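Long-range contacts in flavin reductase (Uncultured bacterium, PDB 5CHO), which probably reduces FAD with a nicotinamide coenzyme and supplies the reduced flavin to the tryptophan halogenase of a bacterial two-component system: residues S57-T62 with R115-D120; V51-D56 with G88-V93; L77-C82 with H160-G165. All coordinates share one frame; numbering follows the deposited sequence.

How the contacts relate
Contacts 1 and 3 meet the same FAD at different places: contact 1 grips the pyrophosphate and the ribityl chain, contact 3 the pyrimidine edge of the isoalloxazine. Their centres are about 17 Å apart, yet they meet where Met-61 CE packs 3.7 Å from Val-80 CG1. Contact 2 lies behind the cofactor, its centre about 11 Å from that of contact 1 and about 13 Å from that of contact 3. Strand 46-53 pairs antiparallel with strand 59-63, and Val-51 N lies 2.8 Å from Met-61 O, a probable hydrogen bond. Leu-90 continues the core into contact 3, its CB lying 3.7 Å from Phe-163 CE2.

Contact 1 (S57-T62 with R115-D120); sequences SPHAMT and RWRPRD. With FAD (flavin-adenine dinucleotide), chain I.
Arg-117 and Arg-119 meet Ala-60 and His-59 in a polar contact built around the FAD pyrophosphate, where the irregular loop after helix 106-111 passes strand 59-63. One hydrogen bond joins the two segments directly: Arg-117 NH2 donates to Ala-60 O over 2.8 Å. The nitrogen lies in the carbonyl plane, but the oxygen is tilted out of the guanidinium plane, and the angle at hydrogen is only 134°. The same NH2 makes a nearly straight bond to FAD O5' at 3.0 Å, and NH1 gives a bond to the ribityl hydroxyl O4' at 2.9 Å, in the plane of the group. With a further bond from NH1 to Asn-114 O, the guanidinium has little freedom to turn.

The His-59 ring offers NE2 to phosphate oxygen O1P of FAD at 2.7 Å. Arg-119 NH1 bonds the same oxygen at 2.9 Å, which brings NH1 to 3.3 Å from His-59 CE1, with ring and guanidinium planes 37° apart. Arg-119 NH2 reaches O2A of the other phosphate at 2.8 Å and also bonds Arg-115 O, so this one side chain spans the pyrophosphate and braces its own loop. The phosphate charge would probably offset the repulsion between the neighbouring arginines. At another point of the His-59 ring edge, in its plane, ND1 is hydrogen-bonded to a water.

Behind this pocket wall, His-59 and Met-61 pair through their backbones with Val-53 and Val-51 of strand 46-53. His-59 also packs on Ala-85, Met-86 and Ser-89 of helix 85-93, and Thr-62 OG1 is bonded to Ala-109 O in helix 106-111.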
loop_
_atom_site.group_PDB
_atom_site.type_symbol
_atom_site.label_atom_id
_atom_site.label_comp_id
_atom_site.label_asym_id
_atom_site.label_seq_id
_atom_site.Cartn_x
_atom_site.Cartn_y
_atom_site.Cartn_z
ATOM N N SER A 57 -14.605 -11.722 -20.858
ATOM C CA SER A 57 -14.593 -10.267 -20.871
ATOM C C SER A 57 -13.349 -9.742 -20.165
ATOM O O SER A 57 -13.455 -9.180 -19.077
ATOM C CB SER A 57 -15.857 -9.720 -20.200
ATOM O OG SER A 57 -15.804 -8.312 -20.067
ATOM N N PRO A 58 -12.163 -9.936 -20.770
ATOM C CA PRO A 58 -10.939 -9.400 -20.164
ATOM C C PRO A 58 -11.073 -7.914 -19.859
ATOM O O PRO A 58 -11.712 -7.164 -20.600
ATOM C CB PRO A 58 -9.870 -9.645 -21.229
ATOM C CG PRO A 58 -10.382 -10.759 -22.045
ATOM C CD PRO A 58 -11.883 -10.700 -21.995
ATOM N N HIS A 59 -10.456 -7.499 -18.763
ATOM C CA HIS A 59 -10.583 -6.133 -18.296
ATOM C C HIS A 59 -9.338 -5.736 -17.518
ATOM O O HIS A 59 -8.590 -6.594 -17.052
ATOM C CB HIS A 59 -11.828 -5.994 -17.420
ATOM C CG HIS A 59 -12.160 -4.582 -17.055
ATOM N ND1 HIS A 59 -12.077 -3.542 -17.959
ATOM C CD2 HIS A 59 -12.549 -4.030 -15.884
ATOM C CE1 HIS A 59 -12.418 -2.416 -17.360
ATOM N NE2 HIS A 59 -12.708 -2.685 -16.097
ATOM N N ALA A 60 -9.121 -4.435 -17.383
ATOM C CA ALA A 60 -7.976 -3.923 -16.644
ATOM C C ALA A 60 -8.319 -2.597 -15.985
ATOM O O ALA A 60 -9.194 -1.867 -16.459
ATOM C CB ALA A 60 -6.777 -3.766 -17.560
ATOM N N MET A 61 -7.629 -2.303 -14.889
ATOM C CA MET A 61 -7.793 -1.047 -14.174
ATOM C C MET A 61 -6.497 -0.705 -13.446
ATOM O O MET A 61 -5.714 -1.588 -13.090
ATOM C CB MET A 61 -8.961 -1.122 -13.183
ATOM C CG MET A 61 -8.773 -2.148 -12.073
ATOM S SD MET A 61 -8.299 -1.468 -10.472
ATOM C CE MET A 61 -9.834 -0.748 -9.909
ATOM N N THR A 62 -6.282 0.587 -13.239
ATOM C CA THR A 62 -5.079 1.064 -12.583
ATOM C C THR A 62 -5.303 1.112 -11.073
ATOM O O THR A 62 -6.311 1.633 -10.595
ATOM C CB THR A 62 -4.670 2.452 -13.110
ATOM O OG1 THR A 62 -4.273 2.350 -14.481
ATOM C CG2 THR A 62 -3.527 3.023 -12.286
ATOM N N ARG A 115 -12.033 6.313 -16.819
ATOM C CA ARG A 115 -13.361 5.701 -16.895
ATOM C C ARG A 115 -14.009 5.829 -18.265
ATOM O O ARG A 115 -14.929 5.085 -18.594
ATOM C CB ARG A 115 -14.272 6.323 -15.837
ATOM C CG ARG A 115 -14.598 7.792 -16.079
ATOM C CD ARG A 115 -15.241 8.413 -14.851
ATOM N NE ARG A 115 -14.325 8.326 -13.719
ATOM C CZ ARG A 115 -14.670 8.485 -12.448
ATOM N NH1 ARG A 115 -15.917 8.791 -12.121
ATOM N NH2 ARG A 115 -13.754 8.358 -11.501
ATOM N N TRP A 116 -13.514 6.768 -19.061
ATOM C CA TRP A 116 -14.073 7.042 -20.379
ATOM C C TRP A 116 -13.389 6.201 -21.453
ATOM O O TRP A 116 -13.670 6.347 -22.645
ATOM C CB TRP A 116 -13.933 8.527 -20.705
ATOM C CG TRP A 116 -14.485 9.424 -19.646
ATOM C CD1 TRP A 116 -13.774 10.088 -18.693
ATOM C CD2 TRP A 116 -15.859 9.776 -19.441
ATOM N NE1 TRP A 116 -14.618 10.828 -17.898
ATOM C CE2 TRP A 116 -15.903 10.654 -18.338
ATOM C CE3 TRP A 116 -17.055 9.437 -20.084
ATOM C CZ2 TRP A 116 -17.094 11.194 -17.860
ATOM C CZ3 TRP A 116 -18.244 9.976 -19.605
ATOM C CH2 TRP A 116 -18.252 10.844 -18.504
ATOM N N ARG A 117 -12.492 5.318 -21.029
ATOM C CA ARG A 117 -11.639 4.592 -21.961
ATOM C C ARG A 117 -12.412 3.561 -22.783
ATOM O O ARG A 117 -13.446 3.063 -22.344
ATOM C CB ARG A 117 -10.500 3.896 -21.203
ATOM C CG ARG A 117 -10.924 2.725 -20.309
ATOM C CD ARG A 117 -9.766 2.299 -19.416
ATOM N NE ARG A 117 -10.091 1.249 -18.448
ATOM C CZ ARG A 117 -10.527 1.468 -17.210
ATOM N NH1 ARG A 117 -10.716 2.703 -16.766
ATOM N NH2 ARG A 117 -10.773 0.441 -16.409
ATOM N N PRO A 118 -11.905 3.242 -23.985
ATOM C CA PRO A 118 -12.446 2.122 -24.760
ATOM C C PRO A 118 -12.300 0.828 -23.968
ATOM O O PRO A 118 -11.216 0.578 -23.440
ATOM C CB PRO A 118 -11.578 2.103 -26.023
ATOM C CG PRO A 118 -10.942 3.445 -26.096
ATOM C CD PRO A 118 -10.817 3.937 -24.694
ATOM N N ARG A 119 -13.360 0.027 -23.884
ATOM C CA ARG A 119 -13.346 -1.180 -23.061
ATOM C C ARG A 119 -13.368 -2.477 -23.869
ATOM O O ARG A 119 -13.671 -3.542 -23.332
ATOM C CB ARG A 119 -14.525 -1.135 -22.083
ATOM C CG ARG A 119 -14.318 -0.093 -20.997
ATOM C CD ARG A 119 -15.535 0.161 -20.130
ATOM N NE ARG A 119 -15.307 1.351 -19.314
ATOM C CZ ARG A 119 -14.803 1.344 -18.082
ATOM N NH1 ARG A 119 -14.461 0.200 -17.495
ATOM N NH2 ARG A 119 -14.628 2.490 -17.433
ATOM N N ASP A 120 -13.027 -2.387 -25.152
ATOM C CA ASP A 120 -13.006 -3.551 -26.040
ATOM C C ASP A 120 -11.952 -4.565 -25.557
ATOM O O ASP A 120 -10.783 -4.220 -25.428
ATOM C CB ASP A 120 -12.718 -3.102 -27.482
ATOM C CG ASP A 120 -12.811 -4.239 -28.496
ATOM O OD1 ASP A 120 -13.051 -3.940 -29.687
ATOM O OD2 ASP A 120 -12.659 -5.421 -28.123
HETATM P PA FAD I . -15.120 1.985 -13.665
HETATM O O1A FAD I . -16.247 1.238 -14.321
HETATM O O2A FAD I . -14.323 2.716 -14.673
HETATM O O5B FAD I . -15.713 3.058 -12.608
HETATM C C5B FAD I . -14.795 3.940 -11.950
HETATM C C4B FAD I . -15.574 5.106 -11.240
HETATM O O4B FAD I . -16.066 5.896 -12.130
HETATM C C3B FAD I . -16.754 4.544 -10.456
HETATM O O3B FAD I . -16.898 5.195 -9.240
HETATM C C2B FAD I . -17.974 4.791 -11.341
HETATM O O2B FAD I . -19.181 5.181 -10.488
HETATM C C1B FAD I . -17.667 5.785 -12.097
HETATM N N9A FAD I . -18.145 5.556 -13.411
HETATM C C8A FAD I . -17.443 5.094 -14.474
HETATM N N7A FAD I . -18.288 5.024 -15.533
HETATM C C5A FAD I . -19.512 5.439 -15.120
HETATM C C6A FAD I . -20.728 5.561 -15.775
HETATM N N6A FAD I . -21.164 5.312 -17.141
HETATM N N1A FAD I . -21.814 6.014 -15.107
HETATM C C2A FAD I . -21.721 6.349 -13.782
HETATM N N3A FAD I . -20.524 6.223 -13.127
HETATM C C4A FAD I . -19.422 5.769 -13.803
HETATM N N1 FAD I . -9.310 2.718 -8.136
HETATM C C2 FAD I . -9.619 1.703 -7.129
HETATM O O2 FAD I . -10.770 1.266 -7.020
HETATM N N3 FAD I . -8.569 1.212 -6.243
HETATM C C4 FAD I . -7.243 1.724 -6.368
HETATM O O4 FAD I . -6.419 1.330 -5.670
HETATM C C4X FAD I . -6.941 2.764 -7.403
HETATM N N5 FAD I . -5.620 3.294 -7.546
HETATM C C5X FAD I . -5.323 4.316 -8.580
HETATM C C6 FAD I . -4.004 4.842 -8.723
HETATM C C7 FAD I . -3.735 5.812 -9.698
HETATM C C7M FAD I . -2.218 6.152 -9.576
HETATM C C8 FAD I . -4.769 6.250 -10.528
HETATM C C8M FAD I . -4.337 7.331 -11.575
HETATM C C9 FAD I . -6.061 5.729 -10.384
HETATM C C9A FAD I . -6.346 4.763 -9.408
HETATM N N10 FAD I . -7.701 4.231 -9.273
HETATM C C10 FAD I . -7.984 3.232 -8.263
HETATM C "C1'" FAD I . -8.813 4.702 -10.150
HETATM C "C2'" FAD I . -9.195 3.608 -11.166
HETATM O "O2'" FAD I . -8.062 3.242 -11.893
HETATM C "C3'" FAD I . -10.253 4.169 -12.086
HETATM O "O3'" FAD I . -11.402 4.449 -11.348
HETATM C "C4'" FAD I . -10.593 3.167 -13.194
HETATM O "O4'" FAD I . -11.335 3.797 -14.158
HETATM C "C5'" FAD I . -11.415 1.999 -12.610
HETATM O "O5'" FAD I . -11.735 1.077 -13.646
HETATM P P FAD I . -13.037 0.129 -13.486
HETATM O O1P FAD I . -13.465 -0.359 -14.845
HETATM O O2P FAD I . -12.714 -1.055 -12.565
HETATM O O3P FAD I . -14.189 0.987 -12.852
HETATM O O HOH W 1 -11.769 -3.324 -20.526
#

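Contact 2 (V51-D56 with G88-V93); sequences VTVGGD and GSLLEV
Val-53 meets three residues of helix 88-93 at once. Its CG1 lies 3.8 Å from Leu-90 CD2, the shortest of the side-chain approaches here. CG2, on the other branch, rests 3.9 Å from Ser-89 CB, and Val-53 CB faces Val-93 CG2 at 4.3 Å. The valine rotamer, with CG1 anti to the carbonyl carbon (chi1 -60°), directs one methyl to each of the first two neighbours. Val-51, two residues earlier on the same strand face, adds a looser touch from its CG1 to Leu-90 CD2 at 4.3 Å. Leu-90 CD2 therefore serves both valines.

The helix presents Ser-89, Leu-90 and Val-93, a spacing of one and then three residues that keeps them on one side. Its axis passes 8.9 Å from that of strand 51-53 at an angle of 44°. Past the strand end, Val-93 CG2 comes to 4.2 Å from Gly-54 O. At Gly-55 the backbone angles themselves call for glycine, since a CB would be jammed against the preceding carbonyl oxygen.

Ser-89 turns its CB to the strand while its hydroxyl is bonded back to Ala-85 O, one turn earlier in the helix. Further out, Phe-96 of strand 95-100 packs on Val-51, Val-53 and Leu-90, while Val-80 of strand 74-81 and Phe-163 of strand 160-172 pack on Leu-90. His-59 touches both Val-53 and Ser-89, and the side chain of Ser-89 is about 7 Å from FAD at the nearest atoms, too far to touch it.

No hydrogen bond crosses between strand and helix, and the one polar side chain that touches the strand does so through carbon. The helix is held on the sheet here by the fit of methyl groups and by burial.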
loop_
_atom_site.group_PDB
_atom_site.type_symbol
_atom_site.label_atom_id
_atom_site.label_comp_id
_atom_site.label_asym_id
_atom_site.label_seq_id
_atom_site.Cartn_x
_atom_site.Cartn_y
_atom_site.Cartn_z
ATOM N N VAL A 51 -4.246 -3.864 -12.459
ATOM C CA VAL A 51 -4.944 -5.083 -12.083
ATOM C C VAL A 51 -5.812 -5.553 -13.244
ATOM O O VAL A 51 -6.546 -4.755 -13.824
ATOM C CB VAL A 51 -5.807 -4.849 -10.831
ATOM C CG1 VAL A 51 -6.624 -6.079 -10.493
ATOM C CG2 VAL A 51 -4.927 -4.430 -9.662
ATOM N N THR A 52 -5.717 -6.835 -13.596
ATOM C CA THR A 52 -6.408 -7.362 -14.775
ATOM C C THR A 52 -7.107 -8.695 -14.509
ATOM O O THR A 52 -6.719 -9.439 -13.609
ATOM C CB THR A 52 -5.429 -7.574 -15.943
ATOM O OG1 THR A 52 -4.535 -8.650 -15.636
ATOM C CG2 THR A 52 -4.626 -6.314 -16.209
ATOM N N VAL A 53 -8.137 -8.987 -15.300
ATOM C CA VAL A 53 -8.719 -10.326 -15.341
ATOM C C VAL A 53 -8.722 -10.822 -16.783
ATOM O O VAL A 53 -8.687 -10.023 -17.721
ATOM C CB VAL A 53 -10.160 -10.367 -14.795
ATOM C CG1 VAL A 53 -10.197 -9.905 -13.345
ATOM C CG2 VAL A 53 -11.081 -9.514 -15.649
ATOM N N GLY A 54 -8.771 -12.138 -16.956
ATOM C CA GLY A 54 -8.933 -12.732 -18.271
ATOM C C GLY A 54 -10.370 -13.174 -18.469
ATOM O O GLY A 54 -11.300 -12.477 -18.065
ATOM N N GLY A 55 -10.557 -14.334 -19.089
ATOM C CA GLY A 55 -11.893 -14.856 -19.320
ATOM C C GLY A 55 -12.547 -14.352 -20.589
ATOM O O GLY A 55 -11.869 -13.986 -21.548
ATOM N N ASP A 56 -13.878 -14.344 -20.588
ATOM C CA ASP A 56 -14.661 -13.953 -21.754
ATOM C C ASP A 56 -14.613 -12.450 -21.967
ATOM O O ASP A 56 -14.579 -11.969 -23.100
ATOM C CB ASP A 56 -16.110 -14.396 -21.577
ATOM C CG ASP A 56 -16.258 -15.903 -21.548
ATOM O OD1 ASP A 56 -15.454 -16.595 -22.206
ATOM O OD2 ASP A 56 -17.177 -16.396 -20.860
ATOM N N GLY A 88 -16.782 -6.122 -9.847
ATOM C CA GLY A 88 -17.577 -7.232 -10.340
ATOM C C GLY A 88 -16.766 -8.288 -11.072
ATOM O O GLY A 88 -16.978 -9.484 -10.867
ATOM N N SER A 89 -15.839 -7.851 -11.925
ATOM C CA SER A 89 -14.988 -8.772 -12.683
ATOM C C SER A 89 -14.155 -9.671 -11.771
ATOM O O SER A 89 -13.975 -10.861 -12.042
ATOM C CB SER A 89 -14.060 -8.004 -13.631
ATOM O OG SER A 89 -14.760 -7.027 -14.379
ATOM N N LEU A 90 -13.638 -9.097 -10.692
ATOM C CA LEU A 90 -12.790 -9.857 -9.781
ATOM C C LEU A 90 -13.627 -10.958 -9.130
ATOM O O LEU A 90 -13.213 -12.115 -9.078
ATOM C CB LEU A 90 -12.153 -8.938 -8.730
ATOM C CG LEU A 90 -11.077 -8.010 -9.306
ATOM C CD1 LEU A 90 -10.697 -6.916 -8.317
ATOM C CD2 LEU A 90 -9.838 -8.791 -9.724
ATOM N N LEU A 91 -14.803 -10.588 -8.633
ATOM C CA LEU A 91 -15.734 -11.559 -8.063
ATOM C C LEU A 91 -16.226 -12.598 -9.074
ATOM O O LEU A 91 -16.320 -13.783 -8.752
ATOM C CB LEU A 91 -16.939 -10.843 -7.445
ATOM C CG LEU A 91 -16.658 -9.975 -6.215
ATOM C CD1 LEU A 91 -17.923 -9.290 -5.687
ATOM C CD2 LEU A 91 -15.988 -10.804 -5.121
ATOM N N GLU A 92 -16.540 -12.160 -10.291
ATOM C CA GLU A 92 -17.049 -13.069 -11.316
ATOM C C GLU A 92 -15.987 -14.074 -11.756
ATOM O O GLU A 92 -16.264 -15.268 -11.858
ATOM C CB GLU A 92 -17.571 -12.282 -12.528
ATOM C CG GLU A 92 -18.406 -13.113 -13.507
ATOM C CD GLU A 92 -18.943 -12.291 -14.669
ATOM O OE1 GLU A 92 -18.868 -11.045 -14.608
ATOM O OE2 GLU A 92 -19.440 -12.892 -15.644
ATOM N N VAL A 93 -14.778 -13.592 -12.026
ATOM C CA VAL A 93 -13.727 -14.428 -12.613
ATOM C C VAL A 93 -12.910 -15.201 -11.564
ATOM O O VAL A 93 -12.360 -16.266 -11.851
ATOM C CB VAL A 93 -12.791 -13.574 -13.483
ATOM C CG1 VAL A 93 -11.684 -14.427 -14.078
ATOM C CG2 VAL A 93 -13.594 -12.900 -14.581
#

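Contact 3 (L77-C82 with H160-G165); sequences LVCVEC and HSIFVG. With FAD (flavin-adenine dinucleotide), chain I.
Val-80 and Phe-163 form the apolar centre, the valine CB 3.7 Å from ring atom CE1 and the two side chains crossing at about a right angle. Val-78 CG2 flanks them, 3.9 Å from Phe-163 CB, and Leu-90 of helix 85-93 packs on this face of the sheet. On the opposite face Ile-162 sits between Leu-77 and Cys-79, its CG2 3.8 Å from Leu-77 CD2, and there Leu-77 of the second subunit packs on Ile-162 and Cys-79, and Ile-162 of the second subunit on Leu-77.

Between the faces, Val-78 pairs with Phe-163 and Val-80 with Ser-161, each as an antiparallel hydrogen-bonded pair with two backbone bonds.

Toward the flavin, the His-160 ring lies flat against the chain at Glu-81. Glu-81 CA stands 3.6 Å above the ring centre, and CB makes a CH-pi contact with the same face. Glu-81 N, also over that face, gives an almost straight bond to FAD O2 at 2.9 Å, while FAD N3 donates to Cys-79 O at 2.6 Å. An alanine in place of His-160 would probably open a gap beside Glu-81 and leave the N-H that meets O2 less firmly placed.

Backbone recognition of the isoalloxazine's pyrimidine edge at the end of a barrel strand, with a subunit interface alongside, fits the dimeric split-barrel flavin reductases.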
loop_
_atom_site.group_PDB
_atom_site.type_symbol
_atom_site.label_atom_id
_atom_site.label_comp_id
_atom_site.label_asym_id
_atom_site.label_seq_id
_atom_site.Cartn_x
_atom_site.Cartn_y
_atom_site.Cartn_z
ATOM N N LEU A 77 -2.969 -7.942 -1.465
ATOM C CA LEU A 77 -4.297 -7.348 -1.524
ATOM C C LEU A 77 -4.340 -6.119 -2.418
ATOM O O LEU A 77 -3.323 -5.476 -2.671
ATOM C CB LEU A 77 -4.795 -6.996 -0.114
ATOM C CG LEU A 77 -4.186 -5.870 0.722
ATOM C CD1 LEU A 77 -4.567 -4.477 0.214
ATOM C CD2 LEU A 77 -4.633 -6.051 2.163
ATOM N N VAL A 78 -5.543 -5.815 -2.892
ATOM C CA VAL A 78 -5.834 -4.571 -3.588
ATOM C C VAL A 78 -7.185 -4.074 -3.107
ATOM O O VAL A 78 -8.046 -4.877 -2.750
ATOM C CB VAL A 78 -5.877 -4.747 -5.121
ATOM C CG1 VAL A 78 -4.502 -5.116 -5.669
ATOM C CG2 VAL A 78 -6.912 -5.801 -5.513
ATOM N N CYS A 79 -7.369 -2.757 -3.086
ATOM C CA CYS A 79 -8.654 -2.179 -2.709
ATOM C C CYS A 79 -9.351 -1.630 -3.943
ATOM O O CYS A 79 -8.806 -0.780 -4.646
ATOM C CB CYS A 79 -8.472 -1.079 -1.667
ATOM S SG CYS A 79 -7.587 -1.620 -0.192
ATOM N N VAL A 80 -10.558 -2.123 -4.201
ATOM C CA VAL A 80 -11.311 -1.727 -5.384
ATOM C C VAL A 80 -12.665 -1.135 -5.012
ATOM O O VAL A 80 -13.440 -1.725 -4.257
ATOM C CB VAL A 80 -11.510 -2.919 -6.341
ATOM C CG1 VAL A 80 -12.201 -2.470 -7.623
ATOM C CG2 VAL A 80 -10.170 -3.562 -6.650
ATOM N N GLU A 81 -12.913 0.052 -5.552
ATOM C CA GLU A 81 -14.178 0.765 -5.420
ATOM C C GLU A 81 -15.377 -0.135 -5.697
ATOM O O GLU A 81 -15.365 -0.910 -6.650
ATOM C CB GLU A 81 -14.188 1.944 -6.391
ATOM C CG GLU A 81 -14.900 3.179 -5.909
ATOM C CD GLU A 81 -15.080 4.183 -7.025
ATOM O OE1 GLU A 81 -14.133 4.362 -7.820
ATOM O OE2 GLU A 81 -16.167 4.791 -7.115
ATOM N N CYS A 82 -16.404 -0.037 -4.858
ATOM C CA CYS A 82 -17.593 -0.869 -5.009
ATOM C C CYS A 82 -18.276 -0.624 -6.351
ATOM O O CYS A 82 -18.758 -1.560 -6.986
ATOM C CB CYS A 82 -18.582 -0.623 -3.868
ATOM S SG CYS A 82 -18.239 -1.604 -2.371
ATOM N N HIS A 160 -15.058 0.806 -0.693
ATOM C CA HIS A 160 -14.186 -0.141 -1.388
ATOM C C HIS A 160 -14.376 -1.526 -0.795
ATOM O O HIS A 160 -14.960 -1.675 0.278
ATOM C CB HIS A 160 -12.706 0.246 -1.271
ATOM C CG HIS A 160 -12.280 1.348 -2.191
ATOM N ND1 HIS A 160 -12.808 2.617 -2.137
ATOM C CD2 HIS A 160 -11.334 1.374 -3.161
ATOM C CE1 HIS A 160 -12.224 3.373 -3.051
ATOM N NE2 HIS A 160 -11.328 2.641 -3.687
ATOM N N SER A 161 -13.878 -2.537 -1.497
ATOM C CA SER A 161 -13.687 -3.853 -0.906
ATOM C C SER A 161 -12.211 -4.197 -0.978
ATOM O O SER A 161 -11.527 -3.810 -1.923
ATOM C CB SER A 161 -14.522 -4.917 -1.621
ATOM O OG SER A 161 -15.902 -4.745 -1.354
ATOM N N ILE A 162 -11.727 -4.927 0.021
ATOM C CA ILE A 162 -10.350 -5.398 0.033
ATOM C C ILE A 162 -10.296 -6.801 -0.549
ATOM O O ILE A 162 -10.835 -7.742 0.032
ATOM C CB ILE A 162 -9.763 -5.398 1.459
ATOM C CG1 ILE A 162 -9.777 -3.978 2.037
ATOM C CG2 ILE A 162 -8.337 -5.934 1.452
ATOM C CD1 ILE A 162 -9.671 -3.928 3.552
ATOM N N PHE A 163 -9.635 -6.938 -1.694
ATOM C CA PHE A 163 -9.529 -8.224 -2.371
ATOM C C PHE A 163 -8.184 -8.859 -2.050
ATOM O O PHE A 163 -7.145 -8.358 -2.471
ATOM C CB PHE A 163 -9.680 -8.062 -3.887
ATOM C CG PHE A 163 -11.064 -7.679 -4.324
ATOM C CD1 PHE A 163 -11.485 -6.365 -4.259
ATOM C CD2 PHE A 163 -11.945 -8.635 -4.794
ATOM C CE1 PHE A 163 -12.757 -6.009 -4.662
ATOM C CE2 PHE A 163 -13.217 -8.286 -5.197
ATOM C CZ PHE A 163 -13.624 -6.969 -5.129
ATOM N N VAL A 164 -8.211 -9.968 -1.317
ATOM C CA VAL A 164 -6.992 -10.679 -0.956
ATOM C C VAL A 164 -6.766 -11.807 -1.950
ATOM O O VAL A 164 -7.636 -12.659 -2.137
ATOM C CB VAL A 164 -7.060 -11.256 0.467
ATOM C CG1 VAL A 164 -5.716 -11.841 0.868
ATOM C CG2 VAL A 164 -7.486 -10.186 1.454
ATOM N N GLY A 165 -5.605 -11.802 -2.597
ATOM C CA GLY A 165 -5.272 -12.821 -3.573
ATOM C C GLY A 165 -4.155 -13.716 -3.086
ATOM O O GLY A 165 -3.151 -13.227 -2.568
HETATM P PA FAD I . -15.120 1.985 -13.665
HETATM O O1A FAD I . -16.247 1.238 -14.321
HETATM O O2A FAD I . -14.323 2.716 -14.673
HETATM O O5B FAD I . -15.713 3.058 -12.608
HETATM C C5B FAD I . -14.795 3.940 -11.950
HETATM C C4B FAD I . -15.574 5.106 -11.240
HETATM O O4B FAD I . -16.066 5.896 -12.130
HETATM C C3B FAD I . -16.754 4.544 -10.456
HETATM O O3B FAD I . -16.898 5.195 -9.240
HETATM C C2B FAD I . -17.974 4.791 -11.341
HETATM O O2B FAD I . -19.181 5.181 -10.488
HETATM C C1B FAD I . -17.667 5.785 -12.097
HETATM N N9A FAD I . -18.145 5.556 -13.411
HETATM C C8A FAD I . -17.443 5.094 -14.474
HETATM N N7A FAD I . -18.288 5.024 -15.533
HETATM C C5A FAD I . -19.512 5.439 -15.120
HETATM C C6A FAD I . -20.728 5.561 -15.775
HETATM N N6A FAD I . -21.164 5.312 -17.141
HETATM N N1A FAD I . -21.814 6.014 -15.107
HETATM C C2A FAD I . -21.721 6.349 -13.782
HETATM N N3A FAD I . -20.524 6.223 -13.127
HETATM C C4A FAD I . -19.422 5.769 -13.803
HETATM N N1 FAD I . -9.310 2.718 -8.136
HETATM C C2 FAD I . -9.619 1.703 -7.129
HETATM O O2 FAD I . -10.770 1.266 -7.020
HETATM N N3 FAD I . -8.569 1.212 -6.243
HETATM C C4 FAD I . -7.243 1.724 -6.368
HETATM O O4 FAD I . -6.419 1.330 -5.670
HETATM C C4X FAD I . -6.941 2.764 -7.403
HETATM N N5 FAD I . -5.620 3.294 -7.546
HETATM C C5X FAD I . -5.323 4.316 -8.580
HETATM C C6 FAD I . -4.004 4.842 -8.723
HETATM C C7 FAD I . -3.735 5.812 -9.698
HETATM C C7M FAD I . -2.218 6.152 -9.576
HETATM C C8 FAD I . -4.769 6.250 -10.528
HETATM C C8M FAD I . -4.337 7.331 -11.575
HETATM C C9 FAD I . -6.061 5.729 -10.384
HETATM C C9A FAD I . -6.346 4.763 -9.408
HETATM N N10 FAD I . -7.701 4.231 -9.273
HETATM C C10 FAD I . -7.984 3.232 -8.263
HETATM C "C1'" FAD I . -8.813 4.702 -10.150
HETATM C "C2'" FAD I . -9.195 3.608 -11.166
HETATM O "O2'" FAD I . -8.062 3.242 -11.893
HETATM C "C3'" FAD I . -10.253 4.169 -12.086
HETATM O "O3'" FAD I . -11.402 4.449 -11.348
HETATM C "C4'" FAD I . -10.593 3.167 -13.194
HETATM O "O4'" FAD I . -11.335 3.797 -14.158
HETATM C "C5'" FAD I . -11.415 1.999 -12.610
HETATM O "O5'" FAD I . -11.735 1.077 -13.646
HETATM P P FAD I . -13.037 0.129 -13.486
HETATM O O1P FAD I . -13.465 -0.359 -14.845
HETATM O O2P FAD I . -12.714 -1.055 -12.565
HETATM O O3P FAD I . -14.189 0.987 -12.852
#